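Local coordinates for protein arginyl-tRNA synthetase, putative (Plasmodium falciparum, PDB 5JLD) that probably attaches L-arginine to its cognate tRNA, using ATP, as a class I aminoacyl-tRNA synthetase, at residues Asp137-Val149 with Leu251-Tyr263. Residues are numbered along the deposited sequence; the frame is centred on the assembly and turned at random.
Sequences DFSSPNIAKEMHV and LCESSKKEFDKLY
Two backbone carbonyls meet the rim of Phe259 near its ring plane: Asn142 O lies 3.3 Å from Phe259 CZ, and Lys145 O lies 3.8 Å from Phe259 CE1. They come from the type II beta turn Asn142-Lys145, in the loop that leaves strand 133-137 of the parallel sheet of the Rossmann-fold catalytic domain and enters helix 149-167 with the HVGH form of the class I HIGH signature, begun by His148. The case illustrates how an irregular loop can wrap round one aromatic side chain of a neighbouring helix, here Phe259 of 242-265. The electropositive C-H edge suits the two oxygens, while Pro141 lies over one face in a CH-pi contact, its CB 3.8 Å from the Phe259 ring centroid and 19° off the normal. Ser255 O, one helical turn back, approaches the opposite face. Met147 slants past the ring, SD 4.4 Å from the Phe259 centroid, an oblique Met-aromatic contact. A bend at chi3 (62°) then places its methyl group against Leu262, with Met147 CE 3.6 Å from Leu262 CD2; Leu401 of helix 401-420 touches both residues.

The turn is also tied directly to the helix. Ala144 N, at a turn position with positive phi, donates to Ser255 OG over 2.9 Å at 161°, giving a buried backbone N-H a nearly straight bond. Beside it, Ile143 rests both CG2 and CD1 against Ser255 CB, and its CD1 reaches to 4.1 Å from Phe259 CE2. At the strand end of the loop, Ser139 and Tyr263 share a buried polar cluster in which Asn176 also bonds the tyrosine hydroxyl and Thr155 of helix 149-167 the serine. There, Ser139 OG and Tyr263 OH are hydrogen-bonded at 2.6 Å, the serine oxygen lying in the plane of the tyrosine ring at its edge.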
ATOM      1  N   ASP A 137      -9.495  -0.607  -5.390  1.00 38.29           N
ATOM      2  CA  ASP A 137     -10.843  -0.676  -4.827  1.00 39.88           C
ATOM      3  C   ASP A 137     -10.723  -0.788  -3.317  1.00 40.76           C
ATOM      4  O   ASP A 137     -10.278  -1.815  -2.818  1.00 41.08           O
ATOM      5  CB  ASP A 137     -11.582  -1.879  -5.425  1.00 36.98           C
ATOM      6  CG  ASP A 137     -13.030  -1.988  -4.980  1.00 42.72           C
ATOM      7  OD1 ASP A 137     -13.368  -1.684  -3.814  1.00 47.51           O
ATOM      8  OD2 ASP A 137     -13.853  -2.400  -5.826  1.00 46.26           O
ATOM      9  N   PHE A 138     -11.099   0.263  -2.593  1.00 37.56           N
ATOM     10  CA  PHE A 138     -10.919   0.266  -1.152  1.00 42.45           C
ATOM     11  C   PHE A 138     -11.933   1.122  -0.405  1.00 44.29           C
ATOM     12  O   PHE A 138     -12.737   1.841  -1.017  1.00 42.45           O
ATOM     13  CB  PHE A 138      -9.470   0.698  -0.785  1.00 38.48           C
ATOM     14  CG  PHE A 138      -9.106   2.124  -1.161  1.00 40.67           C
ATOM     15  CD1 PHE A 138      -9.093   2.545  -2.492  1.00 41.92           C
ATOM     16  CD2 PHE A 138      -8.700   3.029  -0.177  1.00 46.17           C
ATOM     17  CE1 PHE A 138      -8.718   3.859  -2.834  1.00 42.61           C
ATOM     18  CE2 PHE A 138      -8.320   4.341  -0.503  1.00 41.21           C
ATOM     19  CZ  PHE A 138      -8.332   4.758  -1.834  1.00 39.87           C
ATOM     20  N   SER A 139     -11.875   0.985   0.923  1.00 43.42           N
ATOM     21  CA  SER A 139     -12.765   1.597   1.912  1.00 46.92           C
ATOM     22  C   SER A 139     -14.123   0.895   1.960  1.00 46.34           C
ATOM     23  O   SER A 139     -14.418   0.181   2.910  1.00 44.87           O
ATOM     24  CB  SER A 139     -12.946   3.093   1.654  1.00 44.93           C
ATOM     25  OG  SER A 139     -13.473   3.717   2.796  1.00 39.65           O
ATOM     26  N   SER A 140     -14.952   1.112   0.950  1.00 50.08           N
ATOM     27  CA  SER A 140     -16.236   0.394   0.821  1.00 52.83           C
ATOM     28  C   SER A 140     -17.268   0.582   1.963  1.00 52.51           C
ATOM     29  O   SER A 140     -17.810  -0.396   2.486  1.00 45.18           O
ATOM     30  CB  SER A 140     -15.954  -1.104   0.662  1.00 52.09           C
ATOM     31  OG  SER A 140     -14.994  -1.325  -0.349  1.00 55.22           O
ATOM     32  N   PRO A 141     -17.577   1.829   2.340  1.00 49.52           N
ATOM     33  CA  PRO A 141     -18.632   1.898   3.351  1.00 51.82           C
ATOM     34  C   PRO A 141     -20.003   1.570   2.754  1.00 55.14           C
ATOM     35  O   PRO A 141     -20.146   1.492   1.521  1.00 49.58           O
ATOM     36  CB  PRO A 141     -18.580   3.353   3.812  1.00 56.11           C
ATOM     37  CG  PRO A 141     -18.132   4.091   2.599  1.00 55.85           C
ATOM     38  CD  PRO A 141     -17.135   3.168   1.909  1.00 49.59           C
ATOM     39  N   ASN A 142     -20.988   1.384   3.631  1.00 55.06           N
ATOM     40  CA  ASN A 142     -22.381   1.177   3.236  1.00 54.48           C
ATOM     41  C   ASN A 142     -23.241   2.350   3.667  1.00 59.07           C
ATOM     42  O   ASN A 142     -23.183   2.756   4.828  1.00 59.52           O
ATOM     43  CB  ASN A 142     -22.943  -0.108   3.846  1.00 60.49           C
ATOM     44  CG  ASN A 142     -22.226  -1.348   3.354  1.00 75.06           C
ATOM     45  OD1 ASN A 142     -21.977  -1.498   2.159  1.00 87.65           O
ATOM     46  ND2 ASN A 142     -21.890  -2.245   4.276  1.00 74.81           N
ATOM     47  N   ILE A 143     -24.037   2.878   2.732  1.00 55.02           N
ATOM     48  CA  ILE A 143     -25.002   3.934   3.020  1.00 55.41           C
ATOM     49  C   ILE A 143     -25.908   3.524   4.177  1.00 65.67           C
ATOM     50  O   ILE A 143     -26.297   2.359   4.288  1.00 70.11           O
ATOM     51  CB  ILE A 143     -25.879   4.270   1.773  1.00 57.63           C
ATOM     52  CG1 ILE A 143     -25.002   4.611   0.561  1.00 55.29           C
ATOM     53  CG2 ILE A 143     -26.908   5.376   2.085  1.00 49.65           C
ATOM     54  CD1 ILE A 143     -24.133   5.890   0.700  1.00 47.24           C
ATOM     55  N   ALA A 144     -26.214   4.486   5.045  1.00 70.50           N
ATOM     56  CA  ALA A 144     -27.124   4.294   6.174  1.00 77.80           C
ATOM     57  C   ALA A 144     -26.588   3.282   7.179  1.00 80.56           C
ATOM     58  O   ALA A 144     -27.345   2.707   7.953  1.00 84.40           O
ATOM     59  CB  ALA A 144     -28.515   3.875   5.679  1.00 81.81           C
ATOM     60  N   LYS A 145     -25.277   3.078   7.164  1.00 78.90           N
ATOM     61  CA  LYS A 145     -24.615   2.260   8.169  1.00 76.23           C
ATOM     62  C   LYS A 145     -23.352   2.928   8.662  1.00 74.91           C
ATOM     63  O   LYS A 145     -22.723   3.700   7.942  1.00 76.09           O
ATOM     64  CB  LYS A 145     -24.262   0.880   7.633  1.00 79.30           C
ATOM     65  CG  LYS A 145     -25.443   0.001   7.373  1.00 88.24           C
ATOM     66  CD  LYS A 145     -24.969  -1.403   7.099  1.00 92.18           C
ATOM     67  CE  LYS A 145     -26.144  -2.355   7.074  1.00 98.35           C
ATOM     68  NZ  LYS A 145     -25.719  -3.755   6.810  1.00100.69           N
ATOM     69  N   GLU A 146     -22.963   2.620   9.891  1.00 72.08           N
ATOM     70  CA  GLU A 146     -21.780   3.264  10.429  1.00 72.83           C
ATOM     71  C   GLU A 146     -20.555   2.665   9.749  1.00 61.96           C
ATOM     72  O   GLU A 146     -20.486   1.456   9.489  1.00 64.20           O
ATOM     73  CB  GLU A 146     -21.691   3.132  11.946  1.00 76.48           C
ATOM     74  CG  GLU A 146     -22.356   4.276  12.688  1.00 83.12           C
ATOM     75  CD  GLU A 146     -22.016   5.639  12.155  1.00 84.34           C
ATOM     76  OE1 GLU A 146     -20.866   5.854  11.669  1.00 78.57           O
ATOM     77  OE2 GLU A 146     -22.934   6.513  12.129  1.00 88.67           O
ATOM     78  N   MET A 147     -19.612   3.538   9.427  1.00 62.38           N
ATOM     79  CA  MET A 147     -18.278   3.108   9.054  1.00 66.13           C
ATOM     80  C   MET A 147     -17.652   2.513  10.296  1.00 61.61           C
ATOM     81  O   MET A 147     -17.761   3.092  11.371  1.00 56.20           O
ATOM     82  CB  MET A 147     -17.436   4.272   8.532  1.00 72.62           C
ATOM     83  CG  MET A 147     -17.840   4.797   7.169  1.00 77.60           C
ATOM     84  SD  MET A 147     -16.578   5.875   6.454  1.00 86.28           S
ATOM     85  CE  MET A 147     -15.199   4.734   6.305  1.00 68.37           C
ATOM     86  N   HIS A 148     -17.009   1.356  10.154  1.00 65.29           N
ATOM     87  CA  HIS A 148     -16.310   0.737  11.281  1.00 58.58           C
ATOM     88  C   HIS A 148     -14.812   0.629  11.031  1.00 59.38           C
ATOM     89  O   HIS A 148     -14.322   0.943   9.943  1.00 60.78           O
ATOM     90  CB  HIS A 148     -16.893  -0.643  11.598  1.00 50.90           C
ATOM     91  CG  HIS A 148     -16.901  -1.589  10.437  1.00 55.47           C
ATOM     92  ND1 HIS A 148     -15.757  -1.938   9.747  1.00 55.95           N
ATOM     93  CD2 HIS A 148     -17.918  -2.255   9.839  1.00 60.35           C
ATOM     94  CE1 HIS A 148     -16.071  -2.784   8.780  1.00 58.07           C
ATOM     95  NE2 HIS A 148     -17.376  -2.992   8.813  1.00 64.09           N
ATOM     96  N   VAL A 149     -14.096   0.169  12.053  1.00 52.72           N
ATOM     97  CA  VAL A 149     -12.641   0.130  12.039  1.00 61.47           C
ATOM     98  C   VAL A 149     -12.067  -0.676  10.862  1.00 58.55           C
ATOM     99  O   VAL A 149     -10.988  -0.358  10.355  1.00 59.31           O
ATOM    100  CB  VAL A 149     -12.106  -0.420  13.388  1.00 77.56           C
ATOM    101  CG1 VAL A 149     -12.443  -1.893  13.557  1.00 74.78           C
ATOM    102  CG2 VAL A 149     -10.621  -0.185  13.497  1.00 86.52           C
ATOM    103  N   LEU A 251     -30.797  10.032   0.851  1.00 54.73           N
ATOM    104  CA  LEU A 251     -30.114   9.164   1.822  1.00 64.60           C
ATOM    105  C   LEU A 251     -28.624   9.008   1.493  1.00 62.91           C
ATOM    106  O   LEU A 251     -27.744   9.194   2.352  1.00 69.18           O
ATOM    107  CB  LEU A 251     -30.785   7.785   1.862  1.00 66.29           C
ATOM    108  CG  LEU A 251     -32.006   7.573   2.776  1.00 74.42           C
ATOM    109  CD1 LEU A 251     -32.948   8.760   2.742  1.00 72.55           C
ATOM    110  CD2 LEU A 251     -32.765   6.314   2.365  1.00 69.58           C
ATOM    111  N   CYS A 252     -28.363   8.655   0.238  1.00 51.28           N
ATOM    112  CA  CYS A 252     -27.016   8.509  -0.261  1.00 49.70           C
ATOM    113  C   CYS A 252     -26.250   9.803  -0.045  1.00 56.47           C
ATOM    114  O   CYS A 252     -25.122   9.784   0.437  1.00 52.86           O
ATOM    115  CB  CYS A 252     -27.030   8.120  -1.735  1.00 48.68           C
ATOM    116  SG  CYS A 252     -27.682   6.460  -2.030  1.00 55.45           S
ATOM    117  N   GLU A 253     -26.871  10.934  -0.360  1.00 62.52           N
ATOM    118  CA  GLU A 253     -26.164  12.202  -0.205  1.00 67.83           C
ATOM    119  C   GLU A 253     -25.792  12.464   1.252  1.00 64.72           C
ATOM    120  O   GLU A 253     -24.636  12.817   1.554  1.00 61.23           O
ATOM    121  CB  GLU A 253     -26.995  13.348  -0.763  1.00 75.12           C
ATOM    122  CG  GLU A 253     -26.962  13.396  -2.277  1.00 83.20           C
ATOM    123  CD  GLU A 253     -27.936  14.393  -2.858  1.00 88.12           C
ATOM    124  OE1 GLU A 253     -28.741  14.965  -2.091  1.00 89.67           O
ATOM    125  OE2 GLU A 253     -27.889  14.604  -4.088  1.00 88.93           O
ATOM    126  N   SER A 254     -26.757  12.262   2.150  1.00 60.59           N
ATOM    127  CA  SER A 254     -26.490  12.441   3.584  1.00 64.60           C
ATOM    128  C   SER A 254     -25.338  11.561   4.111  1.00 59.20           C
ATOM    129  O   SER A 254     -24.360  12.056   4.753  1.00 64.85           O
ATOM    130  CB  SER A 254     -27.764  12.161   4.389  1.00 65.83           C
ATOM    131  OG  SER A 254     -27.454  11.637   5.669  1.00 71.88           O
ATOM    132  N   SER A 255     -25.447  10.258   3.842  1.00 61.08           N
ATOM    133  CA  SER A 255     -24.396   9.324   4.286  1.00 59.57           C
ATOM    134  C   SER A 255     -23.042   9.692   3.697  1.00 58.22           C
ATOM    135  O   SER A 255     -22.015   9.644   4.382  1.00 60.57           O
ATOM    136  CB  SER A 255     -24.746   7.882   3.914  1.00 63.37           C
ATOM    137  OG  SER A 255     -25.555   7.286   4.912  1.00 70.99           O
ATOM    138  N   LYS A 256     -23.032  10.072   2.430  1.00 57.22           N
ATOM    139  CA  LYS A 256     -21.779  10.451   1.795  1.00 56.24           C
ATOM    140  C   LYS A 256     -21.189  11.706   2.438  1.00 56.46           C
ATOM    141  O   LYS A 256     -19.969  11.819   2.549  1.00 54.60           O
ATOM    142  CB  LYS A 256     -21.982  10.652   0.296  1.00 60.76           C
ATOM    143  CG  LYS A 256     -22.156   9.336  -0.453  1.00 58.60           C
ATOM    144  CD  LYS A 256     -22.459   9.574  -1.928  1.00 58.78           C
ATOM    145  CE  LYS A 256     -22.650   8.257  -2.672  1.00 50.05           C
ATOM    146  NZ  LYS A 256     -22.795   8.483  -4.121  1.00 44.93           N
ATOM    147  N   LYS A 257     -22.020  12.651   2.882  1.00 56.96           N
ATOM    148  CA  LYS A 257     -21.434  13.793   3.594  1.00 56.26           C
ATOM    149  C   LYS A 257     -20.759  13.308   4.881  1.00 59.10           C
ATOM    150  O   LYS A 257     -19.620  13.736   5.228  1.00 66.20           O
ATOM    151  CB  LYS A 257     -22.477  14.861   3.911  1.00 57.10           C
ATOM    152  N   GLU A 258     -21.444  12.391   5.571  1.00 62.22           N
ATOM    153  CA  GLU A 258     -20.867  11.861   6.816  1.00 55.58           C
ATOM    154  C   GLU A 258     -19.512  11.161   6.567  1.00 57.28           C
ATOM    155  O   GLU A 258     -18.524  11.407   7.268  1.00 60.99           O
ATOM    156  CB  GLU A 258     -21.844  10.901   7.494  1.00 63.72           C
ATOM    157  CG  GLU A 258     -21.808  10.965   9.011  1.00 75.21           C
ATOM    158  CD  GLU A 258     -22.346  12.286   9.544  1.00 89.36           C
ATOM    159  OE1 GLU A 258     -23.406  12.742   9.057  1.00 94.59           O
ATOM    160  OE2 GLU A 258     -21.710  12.874  10.443  1.00 91.22           O
ATOM    161  N   PHE A 259     -19.469  10.305   5.555  1.00 51.91           N
ATOM    162  CA  PHE A 259     -18.252   9.606   5.180  1.00 53.15           C
ATOM    163  C   PHE A 259     -17.148  10.607   4.804  1.00 55.62           C
ATOM    164  O   PHE A 259     -15.961  10.420   5.153  1.00 51.08           O
ATOM    165  CB  PHE A 259     -18.517   8.637   4.014  1.00 49.19           C
ATOM    166  CG  PHE A 259     -19.555   7.564   4.312  1.00 51.00           C
ATOM    167  CD1 PHE A 259     -19.892   7.233   5.621  1.00 56.58           C
ATOM    168  CD2 PHE A 259     -20.193   6.893   3.272  1.00 51.98           C
ATOM    169  CE1 PHE A 259     -20.847   6.253   5.892  1.00 57.12           C
ATOM    170  CE2 PHE A 259     -21.148   5.902   3.527  1.00 51.41           C
ATOM    171  CZ  PHE A 259     -21.474   5.582   4.842  1.00 53.47           C
ATOM    172  N   ASP A 260     -17.545  11.677   4.116  1.00 51.36           N
ATOM    173  CA  ASP A 260     -16.581  12.647   3.599  1.00 52.88           C
ATOM    174  C   ASP A 260     -15.903  13.417   4.724  1.00 56.13           C
ATOM    175  O   ASP A 260     -14.719  13.746   4.611  1.00 50.74           O
ATOM    176  CB  ASP A 260     -17.240  13.629   2.626  1.00 54.45           C
ATOM    177  CG  ASP A 260     -17.551  12.994   1.269  1.00 61.21           C
ATOM    178  OD1 ASP A 260     -17.357  11.767   1.120  1.00 55.26           O
ATOM    179  OD2 ASP A 260     -18.014  13.718   0.359  1.00 65.01           O
ATOM    180  N   LYS A 261     -16.637  13.712   5.798  1.00 56.15           N
ATOM    181  CA  LYS A 261     -15.953  14.303   6.956  1.00 58.87           C
ATOM    182  C   LYS A 261     -14.720  13.463   7.385  1.00 65.26           C
ATOM    183  O   LYS A 261     -13.591  13.985   7.545  1.00 63.56           O
ATOM    184  CB  LYS A 261     -16.921  14.457   8.129  1.00 54.91           C
ATOM    185  CG  LYS A 261     -18.037  15.470   7.890  1.00 61.68           C
ATOM    186  CD  LYS A 261     -19.217  15.222   8.823  1.00 69.32           C
ATOM    187  CE  LYS A 261     -20.078  16.473   9.031  1.00 82.51           C
ATOM    188  NZ  LYS A 261     -20.043  17.417   7.873  1.00 83.22           N
ATOM    189  N   LEU A 262     -14.937  12.160   7.543  1.00 59.30           N
ATOM    190  CA  LEU A 262     -13.862  11.251   7.897  1.00 46.99           C
ATOM    191  C   LEU A 262     -12.743  11.267   6.843  1.00 56.61           C
ATOM    192  O   LEU A 262     -11.551  11.430   7.172  1.00 54.82           O
ATOM    193  CB  LEU A 262     -14.385   9.829   8.064  1.00 46.62           C
ATOM    194  CG  LEU A 262     -13.293   8.790   8.346  1.00 56.28           C
ATOM    195  CD1 LEU A 262     -12.646   9.043   9.715  1.00 50.90           C
ATOM    196  CD2 LEU A 262     -13.826   7.377   8.245  1.00 57.26           C
ATOM    197  N   TYR A 263     -13.128  11.098   5.579  1.00 51.60           N
ATOM    198  CA  TYR A 263     -12.134  11.005   4.514  1.00 53.95           C
ATOM    199  C   TYR A 263     -11.246  12.244   4.497  1.00 60.28           C
ATOM    200  O   TYR A 263     -10.022  12.131   4.369  1.00 53.15           O
ATOM    201  CB  TYR A 263     -12.798  10.805   3.150  1.00 54.49           C
ATOM    202  CG  TYR A 263     -13.417   9.426   2.971  1.00 57.27           C
ATOM    203  CD1 TYR A 263     -12.717   8.262   3.327  1.00 51.68           C
ATOM    204  CD2 TYR A 263     -14.710   9.289   2.467  1.00 53.08           C
ATOM    205  CE1 TYR A 263     -13.295   7.001   3.170  1.00 49.08           C
ATOM    206  CE2 TYR A 263     -15.294   8.041   2.301  1.00 50.36           C
ATOM    207  CZ  TYR A 263     -14.592   6.905   2.652  1.00 52.60           C
ATOM    208  OH  TYR A 263     -15.199   5.686   2.487  1.00 49.68           O
TER